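Local structure of D-alanine--D-alanine ligase (Coxiella burnetii, 3TQT) at residues G118-L122 and L123-Y127; F304-T307 and P308-V312; S336-C340 and P341-D345. The protein catalyses the ATP-dependent joining of two D-alanine molecules into the D-alanyl-D-alanine dipeptide used in peptidoglycan synthesis. One frame throughout, in Å; residues are numbered along the deposited sequence.

Interaction 1: G118-L122 and L123-Y127; sequences GLLEL and LNLPY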
loop_
_atom_site.group_PDB
_atom_site.type_symbol
_atom_site.label_atom_id
_atom_site.label_comp_id
_atom_site.label_asym_id
_atom_site.label_seq_id
_atom_site.Cartn_x
_atom_site.Cartn_y
_atom_site.Cartn_z
ATOM N N GLY A 118 1.842 6.099 3.849
ATOM C CA GLY A 118 3.061 6.208 3.052
ATOM C C GLY A 118 3.861 7.460 3.371
ATOM O O GLY A 118 5.095 7.420 3.473
ATOM N N LEU A 119 3.159 8.577 3.537
ATOM C CA LEU A 119 3.801 9.828 3.920
ATOM C C LEU A 119 4.437 9.669 5.290
ATOM O O LEU A 119 5.571 10.103 5.526
ATOM C CB LEU A 119 2.790 10.977 3.941
ATOM C CG LEU A 119 3.346 12.288 4.496
ATOM C CD1 LEU A 119 4.694 12.596 3.854
ATOM C CD2 LEU A 119 2.342 13.427 4.273
ATOM N N LEU A 120 3.714 9.016 6.189
ATOM C CA LEU A 120 4.195 8.837 7.549
ATOM C C LEU A 120 5.410 7.923 7.582
ATOM O O LEU A 120 6.316 8.130 8.393
ATOM C CB LEU A 120 3.083 8.316 8.465
ATOM C CG LEU A 120 1.896 9.272 8.642
ATOM C CD1 LEU A 120 0.825 8.610 9.467
ATOM C CD2 LEU A 120 2.349 10.583 9.292
ATOM N N GLU A 121 5.442 6.919 6.705
ATOM C CA GLU A 121 6.633 6.087 6.564
ATOM C C GLU A 121 7.807 6.922 6.065
ATOM O O GLU A 121 8.928 6.772 6.541
ATOM C CB GLU A 121 6.405 4.925 5.599
ATOM C CG GLU A 121 5.398 3.911 6.081
ATOM C CD GLU A 121 5.946 2.994 7.145
ATOM O OE1 GLU A 121 7.163 3.048 7.423
ATOM O OE2 GLU A 121 5.148 2.215 7.705
ATOM N N LEU A 122 7.554 7.799 5.103
ATOM C CA LEU A 122 8.628 8.621 4.549
ATOM C C LEU A 122 9.178 9.577 5.606
ATOM O O LEU A 122 10.343 9.971 5.551
ATOM C CB LEU A 122 8.126 9.424 3.356
ATOM C CG LEU A 122 7.849 8.609 2.102
ATOM C CD1 LEU A 122 7.086 9.469 1.113
ATOM C CD2 LEU A 122 9.174 8.147 1.511
ATOM N N LEU A 123 8.326 9.956 6.551
ATOM C CA LEU A 123 8.733 10.834 7.650
ATOM C C LEU A 123 9.325 10.038 8.807
ATOM O O LEU A 123 9.753 10.617 9.809
ATOM C CB LEU A 123 7.554 11.659 8.154
ATOM C CG LEU A 123 6.979 12.703 7.199
ATOM C CD1 LEU A 123 5.819 13.392 7.843
ATOM C CD2 LEU A 123 8.032 13.718 6.830
ATOM N N ASN A 124 9.343 8.718 8.669
ATOM C CA ASN A 124 9.849 7.827 9.707
ATOM C C ASN A 124 9.142 8.088 11.022
ATOM O O ASN A 124 9.778 8.085 12.068
ATOM C CB ASN A 124 11.371 7.995 9.912
ATOM C CG ASN A 124 12.173 7.674 8.664
ATOM O OD1 ASN A 124 13.083 8.422 8.279
ATOM N ND2 ASN A 124 11.837 6.564 8.019
ATOM N N LEU A 125 7.835 8.339 10.973
ATOM C CA LEU A 125 7.077 8.577 12.194
ATOM C C LEU A 125 6.328 7.334 12.633
ATOM O O LEU A 125 5.767 6.629 11.801
ATOM C CB LEU A 125 6.065 9.690 11.988
ATOM C CG LEU A 125 6.627 11.084 11.741
ATOM C CD1 LEU A 125 5.502 12.012 11.326
ATOM C CD2 LEU A 125 7.340 11.599 12.993
ATOM N N PRO A 126 6.305 7.065 13.943
ATOM C CA PRO A 126 5.408 5.994 14.392
ATOM C C PRO A 126 3.972 6.415 14.111
ATOM O O PRO A 126 3.642 7.594 14.243
ATOM C CB PRO A 126 5.660 5.923 15.908
ATOM C CG PRO A 126 6.986 6.624 16.120
ATOM C CD PRO A 126 7.053 7.677 15.054
ATOM N N TYR A 127 3.123 5.475 13.710
ATOM C CA TYR A 127 1.721 5.805 13.518
ATOM C C TYR A 127 0.810 4.631 13.842
ATOM O O TYR A 127 1.188 3.454 13.701
ATOM C CB TYR A 127 1.462 6.331 12.104
ATOM C CG TYR A 127 1.771 5.350 11.009
ATOM C CD1 TYR A 127 0.780 4.505 10.505
ATOM C CD2 TYR A 127 3.042 5.281 10.458
ATOM C CE1 TYR A 127 1.052 3.617 9.501
ATOM C CE2 TYR A 127 3.330 4.382 9.446
ATOM C CZ TYR A 127 2.333 3.563 8.968
ATOM O OH TYR A 127 2.629 2.679 7.970
HETATM O O HOH W 1 6.920 5.066 10.021
HETATM O O HOH W 2 9.529 4.497 7.882
#

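Interaction 2: F304-T307 and P308-V312; sequences FFVT and PNNKV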
loop_
_atom_site.group_PDB
_atom_site.type_symbol
_atom_site.label_atom_id
_atom_site.label_comp_id
_atom_site.label_asym_id
_atom_site.label_seq_id
_atom_site.Cartn_x
_atom_site.Cartn_y
_atom_site.Cartn_z
ATOM N N PHE A 304 -18.437 -9.139 9.334
ATOM C CA PHE A 304 -18.843 -10.461 8.899
ATOM C C PHE A 304 -20.306 -10.476 8.502
ATOM O O PHE A 304 -21.088 -9.604 8.900
ATOM C CB PHE A 304 -18.759 -11.438 10.062
ATOM C CG PHE A 304 -17.389 -11.638 10.628
ATOM C CD1 PHE A 304 -16.649 -12.754 10.297
ATOM C CD2 PHE A 304 -16.877 -10.758 11.559
ATOM C CE1 PHE A 304 -15.403 -12.956 10.848
ATOM C CE2 PHE A 304 -15.632 -10.952 12.115
ATOM C CZ PHE A 304 -14.897 -12.049 11.770
ATOM N N PHE A 305 -20.678 -11.508 7.753
ATOM C CA PHE A 305 -22.064 -11.971 7.719
ATOM C C PHE A 305 -22.106 -13.282 8.487
ATOM O O PHE A 305 -21.196 -14.107 8.380
ATOM C CB PHE A 305 -22.546 -12.179 6.283
ATOM C CG PHE A 305 -23.043 -10.925 5.637
ATOM C CD1 PHE A 305 -24.363 -10.540 5.772
ATOM C CD2 PHE A 305 -22.183 -10.115 4.917
ATOM C CE1 PHE A 305 -24.823 -9.374 5.184
ATOM C CE2 PHE A 305 -22.634 -8.952 4.324
ATOM C CZ PHE A 305 -23.956 -8.581 4.463
ATOM N N VAL A 306 -23.139 -13.457 9.302
ATOM C CA VAL A 306 -23.412 -14.759 9.887
ATOM C C VAL A 306 -24.741 -15.228 9.320
ATOM O O VAL A 306 -25.771 -14.593 9.533
ATOM C CB VAL A 306 -23.494 -14.705 11.412
ATOM C CG1 VAL A 306 -23.903 -16.070 11.964
ATOM C CG2 VAL A 306 -22.170 -14.270 11.983
ATOM N N THR A 307 -24.702 -16.325 8.570
ATOM C CA THR A 307 -25.880 -16.810 7.873
ATOM C C THR A 307 -26.856 -17.455 8.852
ATOM O O THR A 307 -26.508 -17.768 10.000
ATOM C CB THR A 307 -25.513 -17.844 6.780
ATOM O OG1 THR A 307 -25.056 -19.048 7.401
ATOM C CG2 THR A 307 -24.419 -17.305 5.873
ATOM N N PRO A 308 -28.090 -17.657 8.402
ATOM C CA PRO A 308 -29.066 -18.328 9.264
ATOM C C PRO A 308 -28.574 -19.708 9.694
ATOM O O PRO A 308 -28.851 -20.127 10.816
ATOM C CB PRO A 308 -30.290 -18.433 8.369
ATOM C CG PRO A 308 -30.178 -17.246 7.469
ATOM C CD PRO A 308 -28.705 -17.126 7.173
ATOM N N ASN A 309 -27.831 -20.392 8.831
ATOM C CA ASN A 309 -27.233 -21.667 9.206
ATOM C C ASN A 309 -25.972 -21.490 10.048
ATOM O O ASN A 309 -25.196 -22.427 10.229
ATOM C CB ASN A 309 -26.912 -22.498 7.964
ATOM C CG ASN A 309 -26.823 -23.979 8.268
ATOM O OD1 ASN A 309 -27.430 -24.468 9.224
ATOM N ND2 ASN A 309 -26.065 -24.704 7.455
ATOM N N ASN A 310 -25.771 -20.281 10.560
ATOM C CA ASN A 310 -24.603 -19.972 11.386
ATOM C C ASN A 310 -23.242 -20.093 10.696
ATOM O O ASN A 310 -22.239 -20.368 11.343
ATOM C CB ASN A 310 -24.620 -20.807 12.661
ATOM C CG ASN A 310 -25.720 -20.390 13.592
ATOM O OD1 ASN A 310 -25.893 -19.204 13.866
ATOM N ND2 ASN A 310 -26.490 -21.355 14.065
ATOM N N LYS A 311 -23.197 -19.880 9.390
ATOM C CA LYS A 311 -21.903 -19.846 8.729
ATOM C C LYS A 311 -21.320 -18.445 8.874
ATOM O O LYS A 311 -21.976 -17.450 8.557
ATOM C CB LYS A 311 -22.027 -20.244 7.262
ATOM C CG LYS A 311 -20.731 -20.155 6.475
ATOM C CD LYS A 311 -19.705 -21.203 6.894
ATOM C CE LYS A 311 -18.396 -21.044 6.098
ATOM N NZ LYS A 311 -17.294 -21.946 6.578
ATOM N N VAL A 312 -20.084 -18.377 9.352
ATOM C CA VAL A 312 -19.418 -17.105 9.586
ATOM C C VAL A 312 -18.546 -16.729 8.391
ATOM O O VAL A 312 -17.628 -17.461 8.022
ATOM C CB VAL A 312 -18.588 -17.166 10.875
ATOM C CG1 VAL A 312 -17.943 -15.809 11.173
ATOM C CG2 VAL A 312 -19.471 -17.607 12.033
HETATM O O HOH W 3 -27.603 -17.375 13.060
#

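Interaction 3: S336-C340 and P341-D345; sequences SGLPC and PNLLD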
loop_
_atom_site.group_PDB
_atom_site.type_symbol
_atom_site.label_atom_id
_atom_site.label_comp_id
_atom_site.label_asym_id
_atom_site.label_seq_id
_atom_site.Cartn_x
_atom_site.Cartn_y
_atom_site.Cartn_z
ATOM N N SER A 336 -16.155 -4.935 26.070
ATOM C CA SER A 336 -15.295 -6.080 26.335
ATOM C C SER A 336 -14.399 -5.846 27.547
ATOM O O SER A 336 -13.539 -6.665 27.858
ATOM C CB SER A 336 -14.429 -6.383 25.107
ATOM O OG SER A 336 -15.254 -6.707 24.004
ATOM N N GLY A 337 -14.588 -4.715 28.212
ATOM C CA GLY A 337 -13.816 -4.402 29.400
ATOM C C GLY A 337 -12.594 -3.552 29.114
ATOM O O GLY A 337 -11.699 -3.449 29.947
ATOM N N LEU A 338 -12.541 -2.936 27.940
ATOM C CA LEU A 338 -11.421 -2.055 27.629
ATOM C C LEU A 338 -11.915 -0.631 27.384
ATOM O O LEU A 338 -12.354 -0.319 26.287
ATOM C CB LEU A 338 -10.667 -2.569 26.395
ATOM C CG LEU A 338 -9.422 -1.786 25.962
ATOM C CD1 LEU A 338 -8.333 -1.806 27.030
ATOM C CD2 LEU A 338 -8.876 -2.342 24.650
ATOM N N PRO A 339 -11.842 0.240 28.405
ATOM C CA PRO A 339 -12.306 1.621 28.209
ATOM C C PRO A 339 -11.533 2.332 27.089
ATOM O O PRO A 339 -10.376 2.010 26.811
ATOM C CB PRO A 339 -12.015 2.286 29.564
ATOM C CG PRO A 339 -11.977 1.160 30.547
ATOM C CD PRO A 339 -11.389 -0.004 29.785
ATOM N N CYS A 340 -12.159 3.309 26.452
ATOM C CA CYS A 340 -11.524 3.934 25.296
ATOM C C CYS A 340 -10.147 4.574 25.557
ATOM O O CYS A 340 -9.252 4.468 24.718
ATOM C CB CYS A 340 -12.460 4.935 24.626
ATOM S SG CYS A 340 -11.846 5.442 23.015
ATOM N N PRO A 341 -9.973 5.257 26.706
ATOM C CA PRO A 341 -8.646 5.818 26.989
ATOM C C PRO A 341 -7.551 4.753 26.941
ATOM O O PRO A 341 -6.481 4.986 26.364
ATOM C CB PRO A 341 -8.792 6.338 28.424
ATOM C CG PRO A 341 -10.245 6.655 28.543
ATOM C CD PRO A 341 -10.943 5.579 27.769
ATOM N N ASN A 342 -7.818 3.603 27.557
ATOM C CA ASN A 342 -6.868 2.499 27.591
ATOM C C ASN A 342 -6.648 1.934 26.197
ATOM O O ASN A 342 -5.537 1.559 25.840
ATOM C CB ASN A 342 -7.387 1.376 28.479
ATOM C CG ASN A 342 -7.672 1.835 29.902
ATOM O OD1 ASN A 342 -6.840 1.693 30.785
ATOM N ND2 ASN A 342 -8.855 2.377 30.121
ATOM N N LEU A 343 -7.730 1.838 25.435
ATOM C CA LEU A 343 -7.640 1.393 24.052
ATOM C C LEU A 343 -6.672 2.309 23.305
ATOM O O LEU A 343 -5.773 1.844 22.609
ATOM C CB LEU A 343 -9.027 1.424 23.392
ATOM C CG LEU A 343 -9.076 1.254 21.873
ATOM C CD1 LEU A 343 -8.435 -0.079 21.424
ATOM C CD2 LEU A 343 -10.523 1.355 21.373
ATOM N N LEU A 344 -6.851 3.618 23.461
ATOM C CA LEU A 344 -5.994 4.571 22.756
ATOM C C LEU A 344 -4.542 4.435 23.206
ATOM O O LEU A 344 -3.630 4.509 22.384
ATOM C CB LEU A 344 -6.479 6.007 22.961
ATOM C CG LEU A 344 -7.895 6.290 22.454
ATOM C CD1 LEU A 344 -8.295 7.741 22.764
ATOM C CD2 LEU A 344 -7.988 5.988 20.965
ATOM N N ASP A 345 -4.319 4.248 24.508
ATOM C CA ASP A 345 -2.948 4.050 24.992
ATOM C C ASP A 345 -2.324 2.833 24.321
ATOM O O ASP A 345 -1.156 2.853 23.909
ATOM C CB ASP A 345 -2.895 3.846 26.514
ATOM C CG ASP A 345 -3.314 5.080 27.296
ATOM O OD1 ASP A 345 -3.031 6.210 26.843
ATOM O OD2 ASP A 345 -3.922 4.910 28.379
#

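Interaction 1: G118-L122 and L123-Y127
Leu123 N bonds back to Leu119 O at 2.9 Å, the last regular bond of helix 115-122. Two further bonds then end the helix: Leu125 N reaches Leu120 O at 3.0 Å, nearly straight (171° at the hydrogen), and Asn124 N meets Glu121 O from above the carbonyl plane. With the positive phi of Asn124 they make a Schellman motif, a common C-terminal cap of helices. Beyond it, Tyr127 returns to the side chains of Leu120 and Glu121. Leu120 divides its branches: CD1 lies 3.5 Å from Tyr127 CB, while CD2 touches Leu125 CD1 at 4.0 Å. The Glu121 chain bends at chi2 (-76°), bringing the carboxylate to the ring edge, its plane 87° from that of the ring. Tyr127 OH donates to Glu121 OE2 at 2.6 Å, on the anti side of the carboxylate. The other oxygen, OE1, shares a water with Glu121 O and Asn124 ND2, whereas Asn124 OD1 is bonded to Gln14 of the second subunit. Arg354, from the long helix 340-370, makes a cation-pi contact with the Tyr127 ring. Leu120, Leu125 and Tyr127 all rest on Val102 of strand 101-104.

Interaction 2: F304-T307 and P308-V312
Thr307 O takes the N-H of Asn310 at 2.7 Å and also receives a longer bond from a water that donates to Asn310 OD1 as well. The N-H comes from well above the carbonyl plane, 59° out of it. This bond closes a type I beta turn, Thr307 to Asn310, in the hairpin that joins strand 298-306 to strand 312-318 at one edge of the five-stranded antiparallel sheet of the ATP-grasp region. Asn310, with positive phi, takes the bulge position after the turn, making this a 3:5 hairpin of type I turn plus G1 beta bulge.

Thr307 is gripped at the backbone and the side chain by the same residue. Its N donates to Lys311 O at 2.9 Å, and Lys311 N donates to its OG1 at 2.8 Å (153° at the hydrogen). A chi1 of 69° sets OG1 between the backbone N and the carbonyl carbon, where it faces the Lys311 amide; the two side chains lie side by side and point the same way.

Farther along, Val306 and Val312 form a non-hydrogen-bonded antiparallel pair with CA atoms 4.6 Å apart. Their CG2 methyls meet loosely at 4.3 Å on one face of the sheet. That face is covered by helix 277-293, which Phe304 touches at Ile283, Ile286 and Ala287. Val306 also packs on Ile230, within the predicted ATP-binding range, and Phe304 directly follows Asp303, a predicted magnesium ligand. The Phe304 ring crosses the Val312 side chain obliquely, with CD1 3.4 Å from Val312 CG1.

Interaction 3: S336-C340 and P341-D345
Leu338 lies across the first turn of the helix that follows it, and its two methyls take different partners there. With CG anti to the backbone N (chi1 -178°), the side chain reaches past Pro339 to that turn: CD1 sits 3.6 Å from Asn342 CB, and CD2 is 4.0 Å from Leu343 CD1. The two leucine side chains cross at about a right angle, and these CD2 and CD1 methyls make the touch, whereas Leu338 crosses Asn342 obliquely.

Asn342 also crosses Pro339 obliquely. Its amide nitrogen packs on the pyrrolidine carbons, with ND2 3.2 Å from Pro339 CB and slightly farther from CG and CD.

Pro339 occupies the N-cap position immediately before helix 340-370. Its carbonyl O accepts Leu343 N at 3.0 Å, and Cys340 O accepts Leu344 N at 2.8 Å; both bonds are nearly straight (163° and 162° at the hydrogen), and the donors lie close to the line of each C=O. These are regular i to i+4 bonds, so helical hydrogen bonding starts at the cap residue itself. Pro341, which has no N-H to offer, sits in the first turn, where no such donor is required, and its CD packs 3.5 Å from Cys340 CB. Although the CB of Cys340 is directed away from the residues that follow, its SG still lies 4.1 Å from Leu344 CG.

Upstream, Gly337 ends helix 328-335 in a Schellman motif, so this short linker joins two helices. Leu338 and Leu343 pack on Trp333 of helix 328-335 and on Leu235 of strand 228-236, while Cys340, Pro341 and Leu344 meet Thr31 of helix 18-31.

Following the chain from the N terminus, interaction 1 comes first and ends helix 115-122 in the N-terminal domain, turning the chain back beside strand 101-104 and against the second subunit. Interaction 2 closes the hairpin between strands 298-306 and 312-318 in the ATP-grasp region, on the opposite side of the chain's centre, with the two centres about 38 Å apart. Interaction 3 then links helix 328-335 to helix 340-370. The three loops follow in series; none nests within or crosses another, and none touches another. Helix 340-370 connects two of them: it starts in interaction 3 and, farther along, supplies Arg354 to Tyr127 of interaction 1.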